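Local atomic coordinates of cysteine synthase (Fusobacterium nucleatum subsp. nucleatum strain ATCC 25586, PDB entry 5XEM), a protein that produces hydrogen sulfide with the help of pyridoxal 5'-phosphate and probably makes L-cysteine and acetate from O-acetyl-L-serine and hydrogen sulfide. Residues 69-74 and 141-146; 77-82 and 105-110; 155-160 and 189-194. One frame throughout, in Å; residues are numbered along the deposited sequence.

Contact 1: 69-74 and 141-146. With 85F ((2R)-2-azanyl-3-[(2R)-2-azanyl-3-oxidanyl-3-oxidanylidene-propyl]sulfanyl-propanoic acid), chain C; ACT (acetate ion), chain F.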
loop_
_atom_site.group_PDB
_atom_site.type_symbol
_atom_site.label_atom_id
_atom_site.label_comp_id
_atom_site.label_asym_id
_atom_site.label_seq_id
_atom_site.Cartn_x
_atom_site.Cartn_y
_atom_site.Cartn_z
ATOM N N ILE A 69 -23.985 7.967 -2.854
ATOM C CA ILE A 69 -22.886 8.798 -3.301
ATOM C C ILE A 69 -22.600 8.354 -4.744
ATOM O O ILE A 69 -22.532 7.163 -5.011
ATOM C CB ILE A 69 -21.629 8.632 -2.427
ATOM C CG1 ILE A 69 -21.984 8.747 -0.937
ATOM C CG2 ILE A 69 -20.543 9.614 -2.848
ATOM C CD1 ILE A 69 -22.779 9.974 -0.556
ATOM N N ILE A 70 -22.468 9.317 -5.646
ATOM C CA ILE A 70 -22.238 9.045 -7.080
ATOM C C ILE A 70 -21.088 9.919 -7.573
ATOM O O ILE A 70 -21.111 11.137 -7.389
ATOM C CB ILE A 70 -23.488 9.327 -7.940
ATOM C CG1 ILE A 70 -24.752 8.679 -7.359
ATOM C CG2 ILE A 70 -23.247 8.805 -9.367
ATOM C CD1 ILE A 70 -26.077 9.135 -7.985
ATOM N N GLU A 71 -20.051 9.321 -8.176
ATOM C CA GLU A 71 -18.883 10.076 -8.609
ATOM C C GLU A 71 -18.316 9.523 -9.906
ATOM O O GLU A 71 -18.303 8.300 -10.120
ATOM C CB GLU A 71 -17.775 10.084 -7.510
ATOM C CG GLU A 71 -16.532 10.927 -7.823
ATOM C CD GLU A 71 -16.772 12.443 -7.806
ATOM O OE1 GLU A 71 -17.943 12.874 -7.894
ATOM O OE2 GLU A 71 -15.780 13.201 -7.679
ATOM N N ALA A 72 -17.869 10.442 -10.761
ATOM C CA ALA A 72 -17.047 10.115 -11.932
ATOM C C ALA A 72 -15.555 10.170 -11.573
ATOM O O ALA A 72 -15.057 11.173 -11.020
ATOM C CB ALA A 72 -17.353 11.065 -13.080
ATOM N N THR A 73 -14.832 9.117 -11.936
ATOM C CA THR A 73 -13.429 9.022 -11.553
ATOM C C THR A 73 -12.632 8.216 -12.563
ATOM O O THR A 73 -13.192 7.384 -13.275
ATOM C CB THR A 73 -13.315 8.366 -10.153
ATOM O OG1 THR A 73 -11.933 8.165 -9.828
ATOM C CG2 THR A 73 -14.005 7.044 -10.110
ATOM N N SER A 74 -11.334 8.462 -12.619
ATOM C CA SER A 74 -10.414 7.588 -13.377
ATOM C C SER A 74 -9.953 6.397 -12.553
ATOM O O SER A 74 -9.284 5.488 -13.076
ATOM C CB SER A 74 -9.205 8.371 -13.879
ATOM O OG SER A 74 -8.463 8.888 -12.801
ATOM N N TYR A 141 -29.278 11.555 -3.309
ATOM C CA TYR A 141 -27.902 11.372 -3.756
ATOM C C TYR A 141 -27.072 12.595 -3.447
ATOM O O TYR A 141 -27.610 13.676 -3.170
ATOM C CB TYR A 141 -27.833 11.019 -5.244
ATOM C CG TYR A 141 -28.434 12.049 -6.158
ATOM C CD1 TYR A 141 -27.735 13.187 -6.481
ATOM C CD2 TYR A 141 -29.720 11.880 -6.705
ATOM C CE1 TYR A 141 -28.284 14.144 -7.310
ATOM C CE2 TYR A 141 -30.269 12.821 -7.554
ATOM C CZ TYR A 141 -29.551 13.959 -7.836
ATOM O OH TYR A 141 -30.079 14.919 -8.662
ATOM N N PHE A 142 -25.751 12.394 -3.469
ATOM C CA PHE A 142 -24.806 13.457 -3.382
ATOM C C PHE A 142 -23.707 13.154 -4.409
ATOM O O PHE A 142 -23.170 12.049 -4.409
ATOM C CB PHE A 142 -24.196 13.519 -1.976
ATOM C CG PHE A 142 -23.090 14.510 -1.845
ATOM C CD1 PHE A 142 -23.360 15.861 -1.918
ATOM C CD2 PHE A 142 -21.769 14.105 -1.669
ATOM C CE1 PHE A 142 -22.349 16.802 -1.837
ATOM C CE2 PHE A 142 -20.755 15.053 -1.545
ATOM C CZ PHE A 142 -21.054 16.406 -1.653
ATOM N N VAL A 143 -23.367 14.125 -5.240
ATOM C CA VAL A 143 -22.216 13.979 -6.159
ATOM C C VAL A 143 -21.090 14.805 -5.597
ATOM O O VAL A 143 -21.221 16.010 -5.566
ATOM C CB VAL A 143 -22.581 14.492 -7.574
ATOM C CG1 VAL A 143 -21.373 14.347 -8.539
ATOM C CG2 VAL A 143 -23.796 13.743 -8.091
ATOM N N PRO A 144 -19.973 14.184 -5.149
ATOM C CA PRO A 144 -18.866 14.970 -4.597
ATOM C C PRO A 144 -18.314 15.966 -5.621
ATOM O O PRO A 144 -18.009 17.125 -5.299
ATOM C CB PRO A 144 -17.821 13.907 -4.227
ATOM C CG PRO A 144 -18.621 12.688 -3.971
ATOM C CD PRO A 144 -19.816 12.745 -4.861
ATOM N N ASN A 145 -18.240 15.513 -6.869
ATOM C CA ASN A 145 -17.639 16.276 -7.976
ATOM C C ASN A 145 -16.262 16.855 -7.706
ATOM O O ASN A 145 -16.073 18.059 -7.541
ATOM C CB ASN A 145 -18.570 17.327 -8.528
ATOM C CG ASN A 145 -18.230 17.685 -9.986
ATOM O OD1 ASN A 145 -17.067 17.606 -10.382
ATOM N ND2 ASN A 145 -19.245 17.997 -10.801
ATOM N N GLN A 146 -15.249 15.988 -7.743
ATOM C CA GLN A 146 -13.878 16.438 -7.598
ATOM C C GLN A 146 -13.466 17.558 -8.578
ATOM O O GLN A 146 -12.524 18.299 -8.307
ATOM C CB GLN A 146 -12.912 15.266 -7.770
ATOM C CG GLN A 146 -13.009 14.568 -9.114
ATOM C CD GLN A 146 -12.089 13.375 -9.179
ATOM O OE1 GLN A 146 -10.996 13.383 -8.614
ATOM N NE2 GLN A 146 -12.542 12.338 -9.851
HETATM N N 85F C . -7.108 11.254 -10.692
HETATM C CA 85F C . -8.550 11.578 -10.700
HETATM C CB 85F C . -9.006 11.969 -12.123
HETATM S SG 85F C . -8.391 13.541 -12.676
HETATM C CD 85F C . -9.142 13.842 -14.291
HETATM C CE 85F C . -8.788 12.795 -15.380
HETATM N NZ2 85F C . -7.340 12.560 -15.460
HETATM C CZ1 85F C . -9.278 13.356 -16.742
HETATM O OH1 85F C . -8.901 12.713 -17.767
HETATM O OH2 85F C . -9.995 14.395 -16.791
HETATM C C 85F C . -9.376 10.415 -10.197
HETATM O OXT 85F C . -8.809 9.602 -9.451
HETATM O O 85F C . -10.588 10.378 -10.530
HETATM C C ACT F . -22.814 16.837 -10.915
HETATM O O ACT F . -22.160 17.607 -10.208
HETATM O OXT ACT F . -23.930 16.437 -10.561
HETATM C CH3 ACT F . -22.225 16.400 -12.227
#

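Contact 2: 77-82 and 105-110. With 85F ((2R)-2-azanyl-3-[(2R)-2-azanyl-3-oxidanyl-3-oxidanylidene-propyl]sulfanyl-propanoic acid), chain C.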
loop_
_atom_site.group_PDB
_atom_site.type_symbol
_atom_site.label_atom_id
_atom_site.label_comp_id
_atom_site.label_asym_id
_atom_site.label_seq_id
_atom_site.Cartn_x
_atom_site.Cartn_y
_atom_site.Cartn_z
ATOM N N THR A 77 -9.978 8.495 -7.053
ATOM C CA THR A 77 -11.042 9.151 -6.263
ATOM C C THR A 77 -12.145 8.152 -5.886
ATOM O O THR A 77 -12.647 8.163 -4.757
ATOM C CB THR A 77 -11.570 10.397 -6.971
ATOM O OG1 THR A 77 -10.471 11.310 -7.107
ATOM C CG2 THR A 77 -12.686 11.060 -6.128
ATOM N N GLY A 78 -12.465 7.253 -6.815
ATOM C CA GLY A 78 -13.384 6.166 -6.552
ATOM C C GLY A 78 -12.938 5.217 -5.473
ATOM O O GLY A 78 -13.721 4.852 -4.581
ATOM N N ILE A 79 -11.660 4.842 -5.506
ATOM C CA ILE A 79 -11.112 3.972 -4.453
ATOM C C ILE A 79 -11.151 4.639 -3.083
ATOM O O ILE A 79 -11.579 4.040 -2.123
ATOM C CB ILE A 79 -9.685 3.526 -4.792
ATOM C CG1 ILE A 79 -9.713 2.664 -6.059
ATOM C CG2 ILE A 79 -9.032 2.839 -3.580
ATOM C CD1 ILE A 79 -8.326 2.523 -6.682
ATOM N N GLY A 80 -10.709 5.891 -2.991
ATOM C CA GLY A 80 -10.786 6.633 -1.749
ATOM C C GLY A 80 -12.209 6.791 -1.210
ATOM O O GLY A 80 -12.458 6.599 -0.035
ATOM N N LEU A 81 -13.140 7.146 -2.073
ATOM C CA LEU A 81 -14.555 7.173 -1.718
ATOM C C LEU A 81 -15.069 5.816 -1.294
ATOM O O LEU A 81 -15.787 5.716 -0.312
ATOM C CB LEU A 81 -15.405 7.708 -2.871
ATOM C CG LEU A 81 -15.270 9.189 -3.165
ATOM C CD1 LEU A 81 -15.923 9.516 -4.505
ATOM C CD2 LEU A 81 -15.892 10.007 -2.029
ATOM N N ALA A 82 -14.649 4.765 -1.987
ATOM C CA ALA A 82 -15.124 3.409 -1.671
ATOM C C ALA A 82 -14.707 2.977 -0.251
ATOM O O ALA A 82 -15.506 2.453 0.515
ATOM C CB ALA A 82 -14.635 2.428 -2.717
ATOM N N ILE A 105 -11.105 -1.480 -11.078
ATOM C CA ILE A 105 -12.481 -1.982 -10.931
ATOM C C ILE A 105 -12.545 -2.993 -9.793
ATOM O O ILE A 105 -13.479 -2.992 -9.011
ATOM C CB ILE A 105 -13.039 -2.708 -12.181
ATOM C CG1 ILE A 105 -13.117 -1.811 -13.417
ATOM C CG2 ILE A 105 -14.473 -3.167 -11.948
ATOM C CD1 ILE A 105 -13.657 -2.557 -14.633
ATOM N N GLN A 106 -11.534 -3.855 -9.728
ATOM C CA GLN A 106 -11.427 -4.858 -8.667
ATOM C C GLN A 106 -11.283 -4.255 -7.300
ATOM O O GLN A 106 -11.902 -4.743 -6.342
ATOM C CB GLN A 106 -10.237 -5.779 -8.927
ATOM C CG GLN A 106 -10.480 -6.738 -10.072
ATOM C CD GLN A 106 -11.567 -7.724 -9.734
ATOM O OE1 GLN A 106 -12.740 -7.482 -10.012
ATOM N NE2 GLN A 106 -11.187 -8.836 -9.093
ATOM N N LEU A 107 -10.439 -3.233 -7.192
ATOM C CA LEU A 107 -10.193 -2.589 -5.921
ATOM C C LEU A 107 -11.494 -1.990 -5.471
ATOM O O LEU A 107 -11.893 -2.203 -4.350
ATOM C CB LEU A 107 -9.111 -1.498 -6.016
ATOM C CG LEU A 107 -7.664 -1.980 -6.049
ATOM C CD1 LEU A 107 -6.735 -0.892 -6.592
ATOM C CD2 LEU A 107 -7.222 -2.436 -4.666
ATOM N N MET A 108 -12.167 -1.256 -6.365
ATOM C CA MET A 108 -13.404 -0.589 -5.997
ATOM C C MET A 108 -14.492 -1.558 -5.591
ATOM O O MET A 108 -15.144 -1.348 -4.560
ATOM C CB MET A 108 -13.899 0.385 -7.088
ATOM C CG MET A 108 -13.268 1.756 -6.915
ATOM S SD MET A 108 -13.758 2.862 -8.240
ATOM C CE MET A 108 -12.672 2.291 -9.534
ATOM N N ARG A 109 -14.690 -2.615 -6.366
ATOM C CA ARG A 109 -15.680 -3.613 -5.981
ATOM C C ARG A 109 -15.346 -4.328 -4.656
ATOM O O ARG A 109 -16.264 -4.665 -3.924
ATOM C CB ARG A 109 -15.902 -4.633 -7.080
ATOM C CG ARG A 109 -16.710 -4.084 -8.219
ATOM C CD ARG A 109 -16.747 -5.084 -9.338
ATOM N NE ARG A 109 -17.496 -4.565 -10.474
ATOM C CZ ARG A 109 -17.527 -5.128 -11.679
ATOM N NH1 ARG A 109 -16.833 -6.243 -11.924
ATOM N NH2 ARG A 109 -18.243 -4.579 -12.641
ATOM N N ALA A 110 -14.066 -4.518 -4.332
ATOM C CA ALA A 110 -13.678 -5.143 -3.026
ATOM C C ALA A 110 -14.255 -4.365 -1.827
ATOM O O ALA A 110 -14.580 -4.944 -0.785
ATOM C CB ALA A 110 -12.171 -5.226 -2.899
HETATM N N 85F C . -7.108 11.254 -10.692
HETATM C CA 85F C . -8.550 11.578 -10.700
HETATM C CB 85F C . -9.006 11.969 -12.123
HETATM S SG 85F C . -8.391 13.541 -12.676
HETATM C CD 85F C . -9.142 13.842 -14.291
HETATM C CE 85F C . -8.788 12.795 -15.380
HETATM N NZ2 85F C . -7.340 12.560 -15.460
HETATM C CZ1 85F C . -9.278 13.356 -16.742
HETATM O OH1 85F C . -8.901 12.713 -17.767
HETATM O OH2 85F C . -9.995 14.395 -16.791
HETATM C C 85F C . -9.376 10.415 -10.197
HETATM O OXT 85F C . -8.809 9.602 -9.451
HETATM O O 85F C . -10.588 10.378 -10.530
#

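Contact 3: 155-160 and 189-194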
loop_
_atom_site.group_PDB
_atom_site.type_symbol
_atom_site.label_atom_id
_atom_site.label_comp_id
_atom_site.label_asym_id
_atom_site.label_seq_id
_atom_site.Cartn_x
_atom_site.Cartn_y
_atom_site.Cartn_z
ATOM N N ALA A 155 -8.542 20.460 0.861
ATOM C CA ALA A 155 -7.976 19.349 1.616
ATOM C C ALA A 155 -6.445 19.422 1.589
ATOM O O ALA A 155 -5.795 19.303 2.626
ATOM C CB ALA A 155 -8.478 18.002 1.055
ATOM N N HIS A 156 -5.895 19.724 0.415
ATOM C CA HIS A 156 -4.437 19.804 0.207
ATOM C C HIS A 156 -3.869 21.096 0.768
ATOM O O HIS A 156 -2.750 21.129 1.277
ATOM C CB HIS A 156 -4.122 19.706 -1.273
ATOM C CG HIS A 156 -4.514 18.358 -1.885
ATOM N ND1 HIS A 156 -3.879 17.210 -1.568
ATOM C CD2 HIS A 156 -5.514 18.024 -2.785
ATOM C CE1 HIS A 156 -4.454 16.177 -2.248
ATOM N NE2 HIS A 156 -5.439 16.688 -3.019
ATOM N N TYR A 157 -4.646 22.166 0.650
ATOM C CA TYR A 157 -4.271 23.450 1.283
ATOM C C TYR A 157 -4.088 23.273 2.794
ATOM O O TYR A 157 -3.127 23.807 3.370
ATOM C CB TYR A 157 -5.352 24.465 0.969
ATOM C CG TYR A 157 -5.197 25.828 1.593
ATOM C CD1 TYR A 157 -4.510 26.835 0.928
ATOM C CD2 TYR A 157 -5.823 26.136 2.810
ATOM C CE1 TYR A 157 -4.397 28.112 1.478
ATOM C CE2 TYR A 157 -5.713 27.401 3.373
ATOM C CZ TYR A 157 -5.006 28.384 2.693
ATOM O OH TYR A 157 -4.897 29.649 3.225
ATOM N N GLU A 158 -4.991 22.507 3.405
ATOM C CA GLU A 158 -5.034 22.274 4.861
ATOM C C GLU A 158 -4.093 21.234 5.415
ATOM O O GLU A 158 -3.664 21.355 6.566
ATOM C CB GLU A 158 -6.459 21.933 5.294
ATOM C CG GLU A 158 -7.369 23.147 5.124
ATOM C CD GLU A 158 -8.816 22.869 5.428
ATOM O OE1 GLU A 158 -9.158 21.716 5.767
ATOM O OE2 GLU A 158 -9.626 23.809 5.301
ATOM N N THR A 159 -3.789 20.199 4.644
ATOM C CA THR A 159 -3.056 19.063 5.197
ATOM C C THR A 159 -1.798 18.838 4.413
ATOM O O THR A 159 -0.720 19.062 4.954
ATOM C CB THR A 159 -3.948 17.814 5.309
ATOM O OG1 THR A 159 -4.389 17.416 4.005
ATOM C CG2 THR A 159 -5.177 18.162 6.210
ATOM N N THR A 160 -1.919 18.509 3.121
ATOM C CA THR A 160 -0.738 18.171 2.288
ATOM C C THR A 160 0.376 19.218 2.368
ATOM O O THR A 160 1.568 18.910 2.645
ATOM C CB THR A 160 -1.167 17.985 0.814
ATOM O OG1 THR A 160 -2.293 17.108 0.754
ATOM C CG2 THR A 160 -0.037 17.364 -0.014
ATOM N N ALA A 189 -0.151 24.349 -3.731
ATOM C CA ALA A 189 0.646 25.493 -4.180
ATOM C C ALA A 189 0.161 26.782 -3.557
ATOM O O ALA A 189 0.993 27.648 -3.256
ATOM C CB ALA A 189 0.608 25.622 -5.707
ATOM N N LYS A 190 -1.160 26.918 -3.372
ATOM C CA LYS A 190 -1.742 28.120 -2.762
ATOM C C LYS A 190 -1.223 28.309 -1.348
ATOM O O LYS A 190 -0.756 29.400 -0.982
ATOM C CB LYS A 190 -3.257 28.079 -2.767
ATOM C CG LYS A 190 -3.949 29.343 -2.223
ATOM C CD LYS A 190 -5.453 29.269 -2.443
ATOM C CE LYS A 190 -6.183 30.471 -1.857
ATOM N NZ LYS A 190 -7.657 30.280 -1.762
ATOM N N LYS A 191 -1.232 27.231 -0.561
ATOM C CA LYS A 191 -0.751 27.317 0.807
ATOM C C LYS A 191 0.731 27.605 0.860
ATOM O O LYS A 191 1.182 28.472 1.629
ATOM C CB LYS A 191 -1.089 26.058 1.617
ATOM C CG LYS A 191 -0.436 25.988 3.002
ATOM C CD LYS A 191 -0.791 27.134 3.940
ATOM C CE LYS A 191 -2.247 27.131 4.367
ATOM N NZ LYS A 191 -2.668 25.955 5.170
ATOM N N LEU A 192 1.497 26.895 0.050
ATOM C CA LEU A 192 2.935 27.050 0.058
ATOM C C LEU A 192 3.354 28.493 -0.309
ATOM O O LEU A 192 4.258 29.052 0.319
ATOM C CB LEU A 192 3.589 26.058 -0.903
ATOM C CG LEU A 192 3.527 24.563 -0.531
ATOM C CD1 LEU A 192 4.224 23.719 -1.608
ATOM C CD2 LEU A 192 4.085 24.306 0.857
ATOM N N LYS A 193 2.693 29.072 -1.310
ATOM C CA LYS A 193 2.996 30.425 -1.758
ATOM C C LYS A 193 2.531 31.482 -0.751
ATOM O O LYS A 193 3.117 32.574 -0.687
ATOM C CB LYS A 193 2.396 30.686 -3.143
ATOM C CG LYS A 193 3.306 30.199 -4.243
ATOM C CD LYS A 193 2.815 30.492 -5.656
ATOM C CE LYS A 193 3.971 30.297 -6.622
ATOM N NZ LYS A 193 3.659 30.321 -8.081
ATOM N N GLU A 194 1.515 31.170 0.046
ATOM C CA GLU A 194 1.139 32.063 1.153
ATOM C C GLU A 194 2.221 32.133 2.228
ATOM O O GLU A 194 2.503 33.214 2.740
ATOM C CB GLU A 194 -0.187 31.672 1.767
ATOM C CG GLU A 194 -1.360 32.095 0.917
ATOM C CD GLU A 194 -2.674 31.515 1.374
ATOM O OE1 GLU A 194 -2.729 30.803 2.398
ATOM O OE2 GLU A 194 -3.682 31.801 0.703
#

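Contact 1: 69-74 and 141-146
Ile69 and Phe142 pair as parallel strand neighbours, their CA atoms 5.0 Å apart, with a backbone bond from Ile70 N to Phe142 O. Strand 141-142 is an outer strand of the four-stranded parallel sheet of this fold type II pyridoxal-phosphate enzyme, and it meets strand 68-72 only briefly before the chain turns into loop. Beyond the pairing, apolar groups fill in: the Ile69 and Pro144 side chains cross at about a right angle, with Ile69 CG2 3.8 Å from Pro144 CD, and Ile70 CD1 rests on Tyr141 CB. Beyond the short pairing, but still in strand 68-72, Glu71 takes over. With CG anti to the backbone N (chi1 -176°) and the chain bent at chi2, its carboxylate reaches across to two successive amides. OE1 receives Asn145 N at 2.8 Å on its syn side, somewhat out of the carboxylate plane; OE2 receives Gln146 N, also at 2.8 Å, through its syn lone pair. Both oxygens of this buried acid are thereby engaged, and the turn at 144-146 is held against the strand. Gln146 extends its side chain back to the end of strand 68-72, where NE2 gives one bond to Ala72 O (3.0 Å), nearly in its own amide plane, and another to O of the bound lanthionine. Its OE1 is occupied by Thr77 and Lys46, which fixes the flip of the amide. Residues 73-74 belong to the loop that grips the substrate carboxylate in this family: lanthionine O accepts Thr73 OG1 at 2.7 Å, Ser74 N at 2.9 Å and Gln146 NE2 at 2.8 Å.

Contact 2: 77-82 and 105-110
Met108 lies against Gly78 and Ile79 where helices 76-88 and 103-110 run side by side, their local axes 8.9 Å apart and 15° from parallel. These are successive helices of the beta-alpha-beta crossovers that join strands 68-72, 92-97 and 114-118. Along Met108, CB only starts the approach; CG is the first atom to touch, 3.8 Å from Ile79 CG1 and equally close to Ile79 N, with Ala82 CB at the margin. SD then settles over the backbone of Gly78, 3.7 Å from both its CA and its C, at a point where the helix carries no side chain. There the chain bends (chi3 -79°), turning CE aside instead of deeper into helix 77-82. The same side chain also rests on Ile94, Met96 and Val115, so it fills the angle between both helices and the sheet. Ile79 makes a second point of contact: its tip CD1 meets Leu107 CD1 at 3.8 Å, the two side chains crossing obliquely, while Leu107 also packs on Leu266 of the second subunit. At the N-terminal end of helix 76-88, Thr77 N donates to OXT of the bound lanthionine (2.9 Å), where the helix end would help to stabilise the carboxylate's charge. Between the helices themselves, the side-chain atoms that meet are all carbon and sulfur, packed on each other and on backbone with no polar pair, which implies a junction held by dispersion and close fit, with polar recognition left to the helix's N-terminal end.

Contact 3: 155-160 and 189-194
Tyr157 and Lys191 meet where helices 151-167 and 183-195 pack, the local axes 8.4 Å apart at closest approach and inclined at 54°. In the chain the two helices stand before and after strand 174-178, and the second follows the glycine-rich turn whose Gly180, Thr181 and Gly182 bind pyridoxal 5'-phosphate, together with Ser184 in its own first turn. Lys191 curls back on itself, bent at each torsion from chi2 to chi4, and this brings its end under the tyrosine ring. CE makes a CH-pi contact over one face, 3.6 Å from the Tyr157 ring centroid, and NZ a cation-pi contact 20° off the ring normal. NZ also donates to Tyr157 O at 2.8 Å, coming from above the carbonyl plane, and forms a salt bridge with Glu162; ring, carbonyl and acid share one ammonium group. At the far end of the ring Tyr157 OH donates to the syn lone pair of Glu194 OE1 at 2.6 Å, the carboxylate standing 85° to the ring. Glu194 is a calcium ligand in crystals of this protein, but no calcium is bound to it here. Within helix 151-167, near a wider pi-type turn, Ala155 O accepts both Thr159 N at 3.0 Å and Thr159 OG1 at 2.7 Å from opposite faces of its plane; Thr159 OG1 in turn accepts from Arg48. His156 ND1 and Thr160 OG1 share a hydrogen bond of 2.8 Å, and Glu158 OE1 is paired with Lys52. The chemistry implies a polar clasp: one tyrosine supplies pi face, carbonyl and hydroxyl, and the buried lysine charge is probably balanced largely by Glu162.

Overall arrangement
Contacts 1 and 2 form one unit, their centres 12 Å apart: strand 68-72 runs through the loop at 73-74 directly into helix 76-88. Two bonds tie them, Gln146 OE1 to Thr77 OG1 (2.6 Å) and Thr73 OG1 to Gly78 N (3.2 Å), and Glu71 CB packs on Leu81 CD1. Together they close round one carboxylate of the lanthionine, contact 1 holding its O and contact 2 its OXT. The side chain of Gln146 also comes about 5 Å from the pyridoxal phosphate. Contact 3 stands apart, its centre about 23 Å from that of contact 1 and 26 Å from that of contact 2, with the side chain of Tyr157 about 10 Å from that of cofactor-binding Ser184.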